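Alr1585 protein (Nostoc sp., PDB 5C2I) is a haem-containing dye-decolorizing (DyP-type) peroxidase that probably uses hydrogen peroxide to oxidise dyes and similar substrates. Local coordinates at residues A[116-121]-A[126-131]; A[146-151]-A[454-459]; A[161-166]-A[182-187]. The protein carries 1 engineered substitution. All coordinates share one frame; numbering follows the deposited sequence.

Contact 1: residues A[116-121]-A[126-131]; sequences DKPFRM and EEIRSS
Met121 and Pro118 meet Ile128 and Glu127 across a helix-loop-helix connection, in which the short helix 117-121 and the start of helix 126-132 are separated by a four-residue loop. Their axes come no closer than 10.3 Å and run at 121° to one another, so the interval is bridged mainly by side chains.

The apolar contacts centre on Ile128. Its terminal methyl CD1 reaches the base of the proline, 4.0 Å from Pro118 CB and equally near Pro118 CA, while CG1 meets the root of the methionine at a slant, 4.0 Å from Met121 CB. Ile128 CG1 stands anti to its carbonyl carbon (chi1 -67°), which sends this longer branch toward helix 117-121. Tyr455 of strand 448-458 and Asn398 of helix 397-405 touch both Pro118 and Ile128 on the buried side.

The more exposed side is a mixed contact. Met121 bends at chi3 (87°), and its methyl CE meets Glu127 crosswise, at about a right angle, 3.5 Å from Glu127 OE1 and also against the CB of that glutamate. This is a van der Waals approach, so the carboxylate gains no polar partner from the methionine.

Polar bonds belong to each helix separately. Arg129 grips Glu126 side-on, NE to one oxygen and NH2 to the other, the closer pair being Arg129 NH2 and Glu126 OE2 at 2.8 Å, and this salt bridge lies on the flank turned from helix 117-121. Asp116 is the N-cap of helix 117-121, and its other carboxylate oxygen, OD2, accepts from Ile393 N. The capping bond itself runs from Phe119 N to the anti lone pair of Asp116 OD1, 2.9 Å long.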
ATOM      1  N   ASP A 116      42.435  21.930   8.083  1.00 20.75           N
ATOM      2  CA  ASP A 116      42.231  21.618   6.648  1.00 20.66           C
ATOM      3  C   ASP A 116      42.127  22.883   5.826  1.00 21.78           C
ATOM      4  O   ASP A 116      41.358  23.795   6.168  1.00 22.31           O
ATOM      5  CB  ASP A 116      40.982  20.743   6.498  1.00 19.79           C
ATOM      6  CG  ASP A 116      40.668  20.397   5.062  1.00 19.28           C
ATOM      7  OD1 ASP A 116      39.960  21.177   4.406  1.00 18.64           O
ATOM      8  OD2 ASP A 116      41.161  19.354   4.600  1.00 18.67           O
ATOM      9  N   LYS A 117      42.900  22.996   4.736  1.00 22.48           N
ATOM     10  CA  LYS A 117      42.956  24.297   4.016  1.00 24.07           C
ATOM     11  C   LYS A 117      41.648  24.685   3.311  1.00 22.31           C
ATOM     12  O   LYS A 117      41.197  25.835   3.436  1.00 21.57           O
ATOM     13  CB  LYS A 117      44.150  24.367   3.041  1.00 27.00           C
ATOM     14  CG  LYS A 117      45.512  24.435   3.683  1.00 31.95           C
ATOM     15  CD  LYS A 117      46.586  24.519   2.591  1.00 37.28           C
ATOM     16  CE  LYS A 117      47.948  24.920   3.129  1.00 41.82           C
ATOM     17  NZ  LYS A 117      48.256  24.252   4.422  1.00 45.83           N
ATOM     18  N   PRO A 118      41.013  23.752   2.574  1.00 20.95           N
ATOM     19  CA  PRO A 118      39.747  24.133   1.966  1.00 20.50           C
ATOM     20  C   PRO A 118      38.730  24.535   3.042  1.00 20.14           C
ATOM     21  O   PRO A 118      37.990  25.512   2.859  1.00 20.30           O
ATOM     22  CB  PRO A 118      39.324  22.854   1.239  1.00 20.15           C
ATOM     23  CG  PRO A 118      40.652  22.247   0.831  1.00 20.88           C
ATOM     24  CD  PRO A 118      41.563  22.523   1.979  1.00 21.04           C
ATOM     25  N   PHE A 119      38.681  23.783   4.126  1.00 19.47           N
ATOM     26  CA  PHE A 119      37.744  24.100   5.237  1.00 19.61           C
ATOM     27  C   PHE A 119      37.970  25.537   5.718  1.00 20.65           C
ATOM     28  O   PHE A 119      37.012  26.294   5.859  1.00 20.52           O
ATOM     29  CB  PHE A 119      37.935  23.086   6.384  1.00 19.72           C
ATOM     30  CG  PHE A 119      37.397  23.559   7.699  1.00 19.94           C
ATOM     31  CD1 PHE A 119      36.062  23.472   7.967  1.00 19.65           C
ATOM     32  CD2 PHE A 119      38.235  24.148   8.634  1.00 20.60           C
ATOM     33  CE1 PHE A 119      35.558  23.897   9.201  1.00 19.94           C
ATOM     34  CE2 PHE A 119      37.752  24.565   9.866  1.00 21.13           C
ATOM     35  CZ  PHE A 119      36.409  24.464  10.145  1.00 20.58           C
ATOM     36  N   ARG A 120      39.234  25.924   5.887  1.00 22.29           N
ATOM     37  CA  ARG A 120      39.556  27.310   6.306  1.00 24.48           C
ATOM     38  C   ARG A 120      39.227  28.365   5.269  1.00 24.84           C
ATOM     39  O   ARG A 120      38.749  29.461   5.590  1.00 25.79           O
ATOM     40  CB  ARG A 120      40.991  27.427   6.679  1.00 26.27           C
ATOM     41  CG  ARG A 120      41.303  26.677   7.950  1.00 27.73           C
ATOM     42  CD  ARG A 120      42.709  26.992   8.368  1.00 31.06           C
ATOM     43  NE  ARG A 120      42.906  26.558   9.717  1.00 33.58           N
ATOM     44  CZ  ARG A 120      43.861  26.968  10.503  1.00 33.22           C
ATOM     45  NH1 ARG A 120      44.765  27.806  10.071  1.00 36.09           N
ATOM     46  NH2 ARG A 120      43.923  26.470  11.704  1.00 32.39           N
ATOM     47  N   MET A 121      39.418  28.031   4.021  1.00 24.80           N
ATOM     48  CA  MET A 121      39.135  28.974   2.956  1.00 26.10           C
ATOM     49  C   MET A 121      37.626  29.212   2.804  1.00 24.36           C
ATOM     50  O   MET A 121      37.204  30.312   2.493  1.00 22.95           O
ATOM     51  CB  MET A 121      39.764  28.462   1.652  1.00 27.80           C
ATOM     52  CG  MET A 121      41.287  28.537   1.698  1.00 31.11           C
ATOM     53  SD  MET A 121      42.058  27.505   0.455  1.00 34.07           S
ATOM     54  CE  MET A 121      42.085  28.653  -0.961  1.00 34.66           C
ATOM     55  N   GLU A 126      37.342  32.282  -3.821  1.00 26.53           N
ATOM     56  CA  GLU A 126      37.463  32.339  -5.276  1.00 28.40           C
ATOM     57  C   GLU A 126      38.417  31.268  -5.841  1.00 27.41           C
ATOM     58  O   GLU A 126      38.153  30.696  -6.900  1.00 25.01           O
ATOM     59  CB  GLU A 126      37.901  33.772  -5.708  1.00 30.66           C
ATOM     60  CG  GLU A 126      38.199  33.963  -7.183  1.00 34.05           C
ATOM     61  CD  GLU A 126      37.004  33.671  -8.080  1.00 35.52           C
ATOM     62  OE1 GLU A 126      35.850  33.597  -7.576  1.00 35.57           O
ATOM     63  OE2 GLU A 126      37.220  33.436  -9.287  1.00 37.42           O
ATOM     64  N   GLU A 127      39.492  30.972  -5.120  1.00 28.71           N
ATOM     65  CA  GLU A 127      40.444  29.957  -5.570  1.00 30.45           C
ATOM     66  C   GLU A 127      39.797  28.574  -5.516  1.00 26.61           C
ATOM     67  O   GLU A 127      39.924  27.778  -6.436  1.00 24.89           O
ATOM     68  CB  GLU A 127      41.711  29.905  -4.686  1.00 34.99           C
ATOM     69  CG  GLU A 127      42.633  31.098  -4.802  1.00 43.78           C
ATOM     70  CD  GLU A 127      43.844  30.989  -3.854  1.00 49.54           C
ATOM     71  OE1 GLU A 127      44.279  29.870  -3.450  1.00 54.14           O
ATOM     72  OE2 GLU A 127      44.331  32.046  -3.470  1.00 57.53           O
ATOM     73  N   ILE A 128      39.050  28.315  -4.454  1.00 25.17           N
ATOM     74  CA  ILE A 128      38.274  27.085  -4.345  1.00 23.93           C
ATOM     75  C   ILE A 128      37.260  26.949  -5.480  1.00 23.78           C
ATOM     76  O   ILE A 128      37.200  25.906  -6.150  1.00 23.24           O
ATOM     77  CB  ILE A 128      37.521  27.025  -2.997  1.00 23.70           C
ATOM     78  CG1 ILE A 128      38.528  26.896  -1.844  1.00 24.19           C
ATOM     79  CG2 ILE A 128      36.487  25.897  -2.985  1.00 21.87           C
ATOM     80  CD1 ILE A 128      39.209  25.545  -1.736  1.00 23.96           C
ATOM     81  N   ARG A 129      36.460  27.994  -5.699  1.00 23.80           N
ATOM     82  CA  ARG A 129      35.489  28.003  -6.770  1.00 24.64           C
ATOM     83  C   ARG A 129      36.129  27.703  -8.125  1.00 24.70           C
ATOM     84  O   ARG A 129      35.638  26.841  -8.871  1.00 25.09           O
ATOM     85  CB  ARG A 129      34.777  29.365  -6.841  1.00 25.08           C
ATOM     86  CG  ARG A 129      33.630  29.403  -7.829  1.00 26.70           C
ATOM     87  CD  ARG A 129      33.248  30.847  -8.111  1.00 30.15           C
ATOM     88  NE  ARG A 129      34.235  31.580  -8.848  1.00 32.80           N
ATOM     89  CZ  ARG A 129      34.349  31.479 -10.148  1.00 38.11           C
ATOM     90  NH1 ARG A 129      33.582  30.640 -10.832  1.00 39.78           N
ATOM     91  NH2 ARG A 129      35.261  32.220 -10.788  1.00 43.04           N
ATOM     92  N   SER A 130      37.193  28.430  -8.445  1.00 24.78           N
ATOM     93  CA  SER A 130      37.925  28.232  -9.674  1.00 27.12           C
ATOM     94  C   SER A 130      38.447  26.796  -9.830  1.00 26.01           C
ATOM     95  O   SER A 130      38.255  26.180 -10.871  1.00 25.20           O
ATOM     96  CB  SER A 130      39.099  29.216  -9.738  1.00 29.37           C
ATOM     97  OG  SER A 130      39.813  29.009 -10.926  1.00 34.06           O
ATOM     98  N   SER A 131      39.065  26.257  -8.782  1.00 25.87           N
ATOM     99  CA  SER A 131      39.568  24.878  -8.792  1.00 26.04           C
ATOM    100  C   SER A 131      38.469  23.813  -9.014  1.00 24.88           C
ATOM    101  O   SER A 131      38.678  22.836  -9.739  1.00 23.38           O
ATOM    102  CB  SER A 131      40.381  24.603  -7.522  1.00 27.32           C
ATOM    103  OG  SER A 131      39.500  24.480  -6.412  1.00 30.66           O
TER

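Contact 2: residues A[146-151]-A[454-459]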
ATOM      1  N   SER A 146      24.601  33.765   2.434  1.00 30.49           N
ATOM      2  CA  SER A 146      24.919  34.304   3.762  1.00 33.60           C
ATOM      3  C   SER A 146      26.202  33.689   4.285  1.00 33.21           C
ATOM      4  O   SER A 146      26.607  32.632   3.838  1.00 32.87           O
ATOM      5  CB  SER A 146      23.806  33.960   4.747  1.00 37.06           C
ATOM      6  OG  SER A 146      22.623  34.688   4.414  1.00 42.14           O
ATOM      7  N   GLU A 147      26.829  34.357   5.251  1.00 32.69           N
ATOM      8  CA  GLU A 147      27.926  33.768   5.981  1.00 33.58           C
ATOM      9  C   GLU A 147      27.305  32.703   6.918  1.00 30.12           C
ATOM     10  O   GLU A 147      26.456  33.008   7.733  1.00 30.11           O
ATOM     11  CB  GLU A 147      28.688  34.822   6.789  1.00 38.71           C
ATOM     12  CG  GLU A 147      29.818  34.223   7.603  1.00 43.07           C
ATOM     13  CD  GLU A 147      30.651  35.259   8.339  1.00 45.90           C
ATOM     14  OE1 GLU A 147      31.194  36.155   7.659  1.00 48.32           O
ATOM     15  OE2 GLU A 147      30.803  35.144   9.584  1.00 43.74           O
ATOM     16  N   ILE A 148      27.676  31.459   6.696  1.00 25.63           N
ATOM     17  CA  ILE A 148      27.138  30.354   7.456  1.00 23.95           C
ATOM     18  C   ILE A 148      28.134  29.968   8.539  1.00 21.88           C
ATOM     19  O   ILE A 148      29.317  29.766   8.257  1.00 21.14           O
ATOM     20  CB  ILE A 148      26.840  29.186   6.531  1.00 23.18           C
ATOM     21  CG1 ILE A 148      25.725  29.586   5.561  1.00 23.83           C
ATOM     22  CG2 ILE A 148      26.459  27.940   7.320  1.00 22.89           C
ATOM     23  CD1 ILE A 148      25.495  28.557   4.458  1.00 24.97           C
ATOM     24  N   HIS A 149      27.635  29.871   9.762  1.00 20.42           N
ATOM     25  CA  HIS A 149      28.457  29.484  10.907  1.00 20.30           C
ATOM     26  C   HIS A 149      28.402  28.021  11.270  1.00 19.15           C
ATOM     27  O   HIS A 149      29.360  27.448  11.796  1.00 18.47           O
ATOM     28  CB  HIS A 149      28.073  30.331  12.132  1.00 20.74           C
ATOM     29  CG  HIS A 149      28.398  31.792  11.991  1.00 21.64           C
ATOM     30  ND1 HIS A 149      27.789  32.767  12.735  1.00 22.11           N
ATOM     31  CD2 HIS A 149      29.271  32.443  11.181  1.00 22.47           C
ATOM     32  CE1 HIS A 149      28.265  33.951  12.402  1.00 23.16           C
ATOM     33  NE2 HIS A 149      29.169  33.780  11.463  1.00 22.59           N
ATOM     34  N   ALA A 150      27.239  27.408  11.049  1.00 19.07           N
ATOM     35  CA  ALA A 150      26.986  26.078  11.550  1.00 18.30           C
ATOM     36  C   ALA A 150      25.850  25.409  10.829  1.00 17.59           C
ATOM     37  O   ALA A 150      25.030  26.077  10.173  1.00 18.11           O
ATOM     38  CB  ALA A 150      26.693  26.144  13.049  1.00 19.03           C
ATOM     39  N   LEU A 151      25.808  24.088  10.943  1.00 17.44           N
ATOM     40  CA  LEU A 151      24.734  23.292  10.418  1.00 16.99           C
ATOM     41  C   LEU A 151      24.249  22.389  11.553  1.00 16.91           C
ATOM     42  O   LEU A 151      25.038  21.616  12.129  1.00 17.27           O
ATOM     43  CB  LEU A 151      25.208  22.481   9.226  1.00 16.74           C
ATOM     44  CG  LEU A 151      24.274  21.372   8.659  1.00 16.73           C
ATOM     45  CD1 LEU A 151      22.903  21.856   8.204  1.00 16.78           C
ATOM     46  CD2 LEU A 151      24.970  20.625   7.521  1.00 16.44           C
ATOM     47  N   GLU A 454      28.846  24.540   1.738  1.00 18.48           N
ATOM     48  CA  GLU A 454      29.935  24.964   2.593  1.00 18.14           C
ATOM     49  C   GLU A 454      30.662  23.772   3.111  1.00 17.60           C
ATOM     50  O   GLU A 454      30.139  22.634   3.101  1.00 17.70           O
ATOM     51  CB  GLU A 454      29.397  25.820   3.747  1.00 18.93           C
ATOM     52  CG  GLU A 454      30.409  26.479   4.660  1.00 19.53           C
ATOM     53  CD  GLU A 454      31.421  27.346   3.924  1.00 19.90           C
ATOM     54  OE1 GLU A 454      32.385  26.780   3.369  1.00 19.09           O
ATOM     55  OE2 GLU A 454      31.254  28.570   3.911  1.00 20.73           O
ATOM     56  N   TYR A 455      31.891  24.031   3.547  1.00 17.09           N
ATOM     57  CA  TYR A 455      32.711  23.046   4.225  1.00 16.42           C
ATOM     58  C   TYR A 455      32.578  23.214   5.727  1.00 15.93           C
ATOM     59  O   TYR A 455      32.620  24.342   6.230  1.00 16.38           O
ATOM     60  CB  TYR A 455      34.158  23.292   3.904  1.00 17.11           C
ATOM     61  CG  TYR A 455      34.601  23.186   2.459  1.00 16.99           C
ATOM     62  CD1 TYR A 455      34.382  22.038   1.703  1.00 17.17           C
ATOM     63  CD2 TYR A 455      35.323  24.227   1.869  1.00 18.35           C
ATOM     64  CE1 TYR A 455      34.841  21.933   0.384  1.00 16.73           C
ATOM     65  CE2 TYR A 455      35.815  24.115   0.584  1.00 18.57           C
ATOM     66  CZ  TYR A 455      35.573  22.955  -0.147  1.00 18.48           C
ATOM     67  OH  TYR A 455      36.096  22.860  -1.431  1.00 18.26           O
ATOM     68  N   PHE A 456      32.439  22.112   6.441  1.00 15.46           N
ATOM     69  CA  PHE A 456      32.335  22.123   7.903  1.00 15.93           C
ATOM     70  C   PHE A 456      33.243  21.106   8.554  1.00 16.26           C
ATOM     71  O   PHE A 456      33.756  20.192   7.893  1.00 16.31           O
ATOM     72  CB  PHE A 456      30.914  21.775   8.355  1.00 15.96           C
ATOM     73  CG  PHE A 456      29.824  22.667   7.787  1.00 16.20           C
ATOM     74  CD1 PHE A 456      29.236  22.369   6.561  1.00 15.77           C
ATOM     75  CD2 PHE A 456      29.337  23.722   8.495  1.00 16.60           C
ATOM     76  CE1 PHE A 456      28.244  23.172   6.050  1.00 15.89           C
ATOM     77  CE2 PHE A 456      28.308  24.514   8.011  1.00 16.74           C
ATOM     78  CZ  PHE A 456      27.781  24.258   6.757  1.00 16.71           C
ATOM     79  N   PHE A 457      33.392  21.234   9.877  1.00 16.19           N
ATOM     80  CA  PHE A 457      34.008  20.200  10.712  1.00 16.27           C
ATOM     81  C   PHE A 457      32.944  19.725  11.689  1.00 16.04           C
ATOM     82  O   PHE A 457      32.182  20.543  12.226  1.00 15.92           O
ATOM     83  CB  PHE A 457      35.186  20.779  11.454  1.00 17.03           C
ATOM     84  CG  PHE A 457      35.985  19.763  12.215  1.00 17.37           C
ATOM     85  CD1 PHE A 457      36.692  18.779  11.552  1.00 17.57           C
ATOM     86  CD2 PHE A 457      36.030  19.799  13.575  1.00 18.03           C
ATOM     87  CE1 PHE A 457      37.422  17.831  12.244  1.00 17.73           C
ATOM     88  CE2 PHE A 457      36.813  18.891  14.302  1.00 18.56           C
ATOM     89  CZ  PHE A 457      37.477  17.871  13.626  1.00 18.78           C
ATOM     90  N   ALA A 458      32.835  18.405  11.845  1.00 16.69           N
ATOM     91  CA  ALA A 458      32.036  17.777  12.892  1.00 16.49           C
ATOM     92  C   ALA A 458      32.922  17.644  14.121  1.00 16.83           C
ATOM     93  O   ALA A 458      33.770  16.760  14.158  1.00 16.34           O
ATOM     94  CB  ALA A 458      31.562  16.405  12.444  1.00 16.93           C
ATOM     95  N   PRO A 459      32.755  18.523  15.137  1.00 17.55           N
ATOM     96  CA  PRO A 459      33.646  18.425  16.280  1.00 18.22           C
ATOM     97  C   PRO A 459      33.337  17.237  17.182  1.00 18.36           C
ATOM     98  O   PRO A 459      32.272  16.649  17.085  1.00 18.53           O
ATOM     99  CB  PRO A 459      33.416  19.757  17.030  1.00 19.09           C
ATOM    100  CG  PRO A 459      32.632  20.610  16.105  1.00 18.64           C
ATOM    101  CD  PRO A 459      31.852  19.670  15.242  1.00 17.77           C
TER
HETATM  102  O   HOH W   1      31.086  30.225   6.172  1.00 26.17           O
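The Phe456 ring meets Leu151 with a face and Ile148 with an edge. Leu151 CB sits 4.2 Å from the ring centroid, 23° off the normal, a CH-pi contact displaced toward the CE2-CZ rim. Glu454 CG covers the opposite face, also near the rim, so the phenyl group is sandwiched between a leucine from across the contact and an aliphatic stem two residues back on its own strand. Near the plane of the ring, Ile148 CG2 abuts Phe456 CZ at 4.0 Å, the two side chains crossing at about a right angle. CG of Phe456 stands anti to the carbonyl carbon (chi1 -56°), which carries CE2 as far as the opposing main chain, 3.8 Å from Ala150 C.

Here, as in other DyP-type peroxidases, two ferredoxin-like domains pack sheet against sheet. Strand 150-156 belongs to the sheet of the DyP dimeric alpha+beta barrel domain, strand 448-458 to the second sheet of the chain, and Phe97 and Phe47 of the first sheet extend the apolar layer around Phe456. Where strand 150-156 begins, His149 and Ala150 both face Leu48 in a classic beta bulge.

Polar groups gather at the Ile148 end. A single water donates to Ile148 O and to Glu454 OE2, 2.8 Å from each oxygen, and thereby joins the segments. The other carboxylate oxygen, Glu454 OE1, takes Tyr455 N on its anti lone pair at 2.8 Å and also accepts from Met123 N; both oxygens of this buried glutamate therefore have donors, which probably stabilises its charge. The CB of His149 is directed away from segment 454-459: the ring NE2 donates to Glu147 OE2 over 2.8 Å, with the carboxylate oxygen lying almost in the imidazole plane, and ND1 accepts from Phe50 N.

Contact 3: residues A[161-166]-A[182-187]; sequences DLLQIV and REDGFI
The guanidinium of Arg182 is approached at its edge by Leu163 CD2, which lies near its plane, 3.4 Å from Arg182 NH2. Another part of the rim is held by the Asp184 carboxylate, while Val166 CG1 comes in obliquely on Arg182 NH1 at 3.8 Å. The grip on Asp184 is side-on: Arg182 NE reaches OD1 from 22° out of the carboxylate plane, and NH2 meets the syn lone pair of Asp184 OD2 at 2.9 Å along an almost straight N-H line (174°). An extended chain, with CG anti to the backbone N (chi1 175°), carries the charged end out to helix 159-176. Leu163 CD2 also touches Asp184 OD2, so one methyl lies against both members of the ion pair.

Asp184 OD1 has a further donor in Asn167 ND2 of the second subunit, and Arg182 NH1 lies close to its counterpart on that subunit; the paired aspartates probably offset the two like charges. A leucine in place of Arg182 would probably leave the buried Asp184 carboxylate without its countercharge and Leu163 CD2 and Val166 CG1 without the group they flank.

Helix 159-176 connects strands 150-156 and 177-189 in a beta-alpha-beta crossover, with strand 42-50 between them in the sheet; strand 177-189 doubles back along the helix, nearly antiparallel here. Val44 of strand 42-50 touches Arg182 and Asp184, and Ile154 of strand 150-156 lies against Val166.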
ATOM      1  N   ASP A 161       6.753  13.512  13.776  1.00 22.23           N
ATOM      2  CA  ASP A 161       7.492  13.681  15.020  1.00 23.38           C
ATOM      3  C   ASP A 161       8.776  14.486  14.832  1.00 21.02           C
ATOM      4  O   ASP A 161       9.091  15.342  15.661  1.00 20.98           O
ATOM      5  CB  ASP A 161       7.891  12.315  15.591  1.00 26.81           C
ATOM      6  CG  ASP A 161       8.016  12.352  17.106  1.00 32.66           C
ATOM      7  OD1 ASP A 161       7.120  12.905  17.809  1.00 43.61           O
ATOM      8  OD2 ASP A 161       9.046  11.869  17.602  1.00 38.61           O
ATOM      9  N   LEU A 162       9.509  14.204  13.756  1.00 19.12           N
ATOM     10  CA  LEU A 162      10.723  14.938  13.441  1.00 17.79           C
ATOM     11  C   LEU A 162      10.425  16.450  13.375  1.00 17.88           C
ATOM     12  O   LEU A 162      11.155  17.268  13.949  1.00 17.08           O
ATOM     13  CB  LEU A 162      11.310  14.475  12.132  1.00 17.42           C
ATOM     14  CG  LEU A 162      12.506  15.261  11.589  1.00 17.23           C
ATOM     15  CD1 LEU A 162      13.671  15.298  12.574  1.00 17.07           C
ATOM     16  CD2 LEU A 162      12.969  14.733  10.220  1.00 17.50           C
ATOM     17  N   LEU A 163       9.331  16.796  12.695  1.00 17.67           N
ATOM     18  CA  LEU A 163       8.959  18.212  12.532  1.00 17.66           C
ATOM     19  C   LEU A 163       8.663  18.850  13.897  1.00 17.99           C
ATOM     20  O   LEU A 163       9.049  20.007  14.126  1.00 17.96           O
ATOM     21  CB  LEU A 163       7.769  18.375  11.604  1.00 17.51           C
ATOM     22  CG  LEU A 163       8.028  17.860  10.192  1.00 17.39           C
ATOM     23  CD1 LEU A 163       6.730  17.848   9.392  1.00 18.00           C
ATOM     24  CD2 LEU A 163       9.087  18.654   9.449  1.00 17.21           C
ATOM     25  N   GLN A 164       7.945  18.135  14.765  1.00 18.33           N
ATOM     26  CA  GLN A 164       7.616  18.660  16.074  1.00 19.08           C
ATOM     27  C   GLN A 164       8.868  18.923  16.907  1.00 19.33           C
ATOM     28  O   GLN A 164       8.993  19.951  17.592  1.00 18.98           O
ATOM     29  CB  GLN A 164       6.665  17.735  16.868  1.00 19.36           C
ATOM     30  CG  GLN A 164       5.419  17.276  16.111  1.00 19.51           C
ATOM     31  CD  GLN A 164       4.633  18.445  15.468  1.00 20.07           C
ATOM     32  OE1 GLN A 164       4.118  19.311  16.170  1.00 20.48           O
ATOM     33  NE2 GLN A 164       4.494  18.416  14.149  1.00 19.62           N
ATOM     34  N   ILE A 165       9.768  17.947  16.897  1.00 19.51           N
ATOM     35  CA  ILE A 165      10.975  18.034  17.685  1.00 20.55           C
ATOM     36  C   ILE A 165      11.839  19.182  17.162  1.00 19.84           C
ATOM     37  O   ILE A 165      12.362  19.963  17.935  1.00 19.63           O
ATOM     38  CB  ILE A 165      11.755  16.691  17.649  1.00 21.62           C
ATOM     39  CG1 ILE A 165      10.984  15.693  18.486  1.00 24.09           C
ATOM     40  CG2 ILE A 165      13.153  16.885  18.235  1.00 21.80           C
ATOM     41  CD1 ILE A 165      11.439  14.258  18.311  1.00 26.77           C
ATOM     42  N   VAL A 166      11.948  19.310  15.840  1.00 19.22           N
ATOM     43  CA  VAL A 166      12.652  20.442  15.267  1.00 19.26           C
ATOM     44  C   VAL A 166      12.024  21.790  15.708  1.00 19.73           C
ATOM     45  O   VAL A 166      12.746  22.699  16.100  1.00 20.34           O
ATOM     46  CB  VAL A 166      12.727  20.360  13.742  1.00 19.21           C
ATOM     47  CG1 VAL A 166      13.169  21.677  13.142  1.00 19.71           C
ATOM     48  CG2 VAL A 166      13.703  19.261  13.333  1.00 18.86           C
ATOM     49  N   ARG A 182      17.006  26.306   5.268  1.00 19.34           N
ATOM     50  CA  ARG A 182      16.530  24.992   5.707  1.00 18.38           C
ATOM     51  C   ARG A 182      16.351  24.063   4.509  1.00 18.46           C
ATOM     52  O   ARG A 182      15.836  24.472   3.462  1.00 17.98           O
ATOM     53  CB  ARG A 182      15.220  25.113   6.483  1.00 18.61           C
ATOM     54  CG  ARG A 182      14.586  23.792   6.887  1.00 18.18           C
ATOM     55  CD  ARG A 182      13.351  23.946   7.779  1.00 18.45           C
ATOM     56  NE  ARG A 182      12.629  22.683   7.938  1.00 18.09           N
ATOM     57  CZ  ARG A 182      11.861  22.350   8.952  1.00 18.26           C
ATOM     58  NH1 ARG A 182      11.703  23.148  10.006  1.00 18.16           N
ATOM     59  NH2 ARG A 182      11.259  21.171   8.924  1.00 18.63           N
ATOM     60  N   GLU A 183      16.707  22.797   4.714  1.00 17.38           N
ATOM     61  CA  GLU A 183      16.287  21.716   3.844  1.00 17.34           C
ATOM     62  C   GLU A 183      15.570  20.628   4.653  1.00 17.34           C
ATOM     63  O   GLU A 183      15.849  20.419   5.853  1.00 16.62           O
ATOM     64  CB  GLU A 183      17.475  21.113   3.100  1.00 16.78           C
ATOM     65  CG  GLU A 183      18.235  22.076   2.171  1.00 17.33           C
ATOM     66  CD  GLU A 183      17.485  22.455   0.906  1.00 18.44           C
ATOM     67  OE1 GLU A 183      16.483  21.798   0.523  1.00 18.30           O
ATOM     68  OE2 GLU A 183      17.924  23.456   0.269  1.00 20.00           O
ATOM     69  N   ASP A 184      14.673  19.915   3.964  1.00 17.13           N
ATOM     70  CA  ASP A 184      14.014  18.735   4.486  1.00 17.31           C
ATOM     71  C   ASP A 184      14.342  17.590   3.529  1.00 17.61           C
ATOM     72  O   ASP A 184      13.709  17.436   2.492  1.00 19.07           O
ATOM     73  CB  ASP A 184      12.503  18.951   4.559  1.00 17.47           C
ATOM     74  CG  ASP A 184      12.102  19.846   5.723  1.00 18.25           C
ATOM     75  OD1 ASP A 184      12.177  21.108   5.593  1.00 17.39           O
ATOM     76  OD2 ASP A 184      11.761  19.277   6.787  1.00 18.29           O
ATOM     77  N   GLY A 185      15.374  16.844   3.879  1.00 17.14           N
ATOM     78  CA  GLY A 185      15.865  15.743   3.075  1.00 16.88           C
ATOM     79  C   GLY A 185      15.030  14.502   3.241  1.00 17.16           C
ATOM     80  O   GLY A 185      14.403  14.266   4.279  1.00 17.10           O
ATOM     81  N   PHE A 186      14.995  13.706   2.183  1.00 17.39           N
ATOM     82  CA  PHE A 186      14.262  12.451   2.194  1.00 18.15           C
ATOM     83  C   PHE A 186      14.955  11.425   1.305  1.00 19.51           C
ATOM     84  O   PHE A 186      15.844  11.765   0.511  1.00 18.85           O
ATOM     85  CB  PHE A 186      12.809  12.655   1.754  1.00 18.75           C
ATOM     86  CG  PHE A 186      12.661  13.187   0.362  1.00 19.11           C
ATOM     87  CD1 PHE A 186      12.569  12.312  -0.720  1.00 20.04           C
ATOM     88  CD2 PHE A 186      12.631  14.523   0.132  1.00 18.89           C
ATOM     89  CE1 PHE A 186      12.435  12.812  -2.011  1.00 20.65           C
ATOM     90  CE2 PHE A 186      12.491  15.030  -1.161  1.00 20.00           C
ATOM     91  CZ  PHE A 186      12.398  14.163  -2.223  1.00 20.18           C
ATOM     92  N   ILE A 187      14.509  10.186   1.411  1.00 21.84           N
ATOM     93  CA  ILE A 187      15.080   9.081   0.646  1.00 21.94           C
ATOM     94  C   ILE A 187      14.131   8.727  -0.457  1.00 21.45           C
ATOM     95  O   ILE A 187      12.979   8.352  -0.232  1.00 23.31           O
ATOM     96  CB  ILE A 187      15.311   7.827   1.536  1.00 23.10           C
ATOM     97  CG1 ILE A 187      16.186   8.151   2.740  1.00 25.22           C
ATOM     98  CG2 ILE A 187      15.910   6.675   0.738  1.00 23.83           C
ATOM     99  CD1 ILE A 187      17.573   8.662   2.467  1.00 27.21           C
TER

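Contacts 2 and 3 are buried, whereas contact 1 is only partly so, with Glu127 exposed. Contact 1 adjoins contact 2 through strand 448-458, where Phe119 reaches the backbone of Phe456 and Phe457. Contact 3 touches neither, but its strand 177-189 and strand 150-156 of contact 2 share one sheet, and helix 159-176 follows the latter strand directly. Chemistry changes with place. Contact 2, between sheets, is aromatic and aliphatic with one bridging water; contact 1 joins short helices by aliphatic side chains and a thioether methyl; contact 3 sets methyls against an ion pair beside the second subunit.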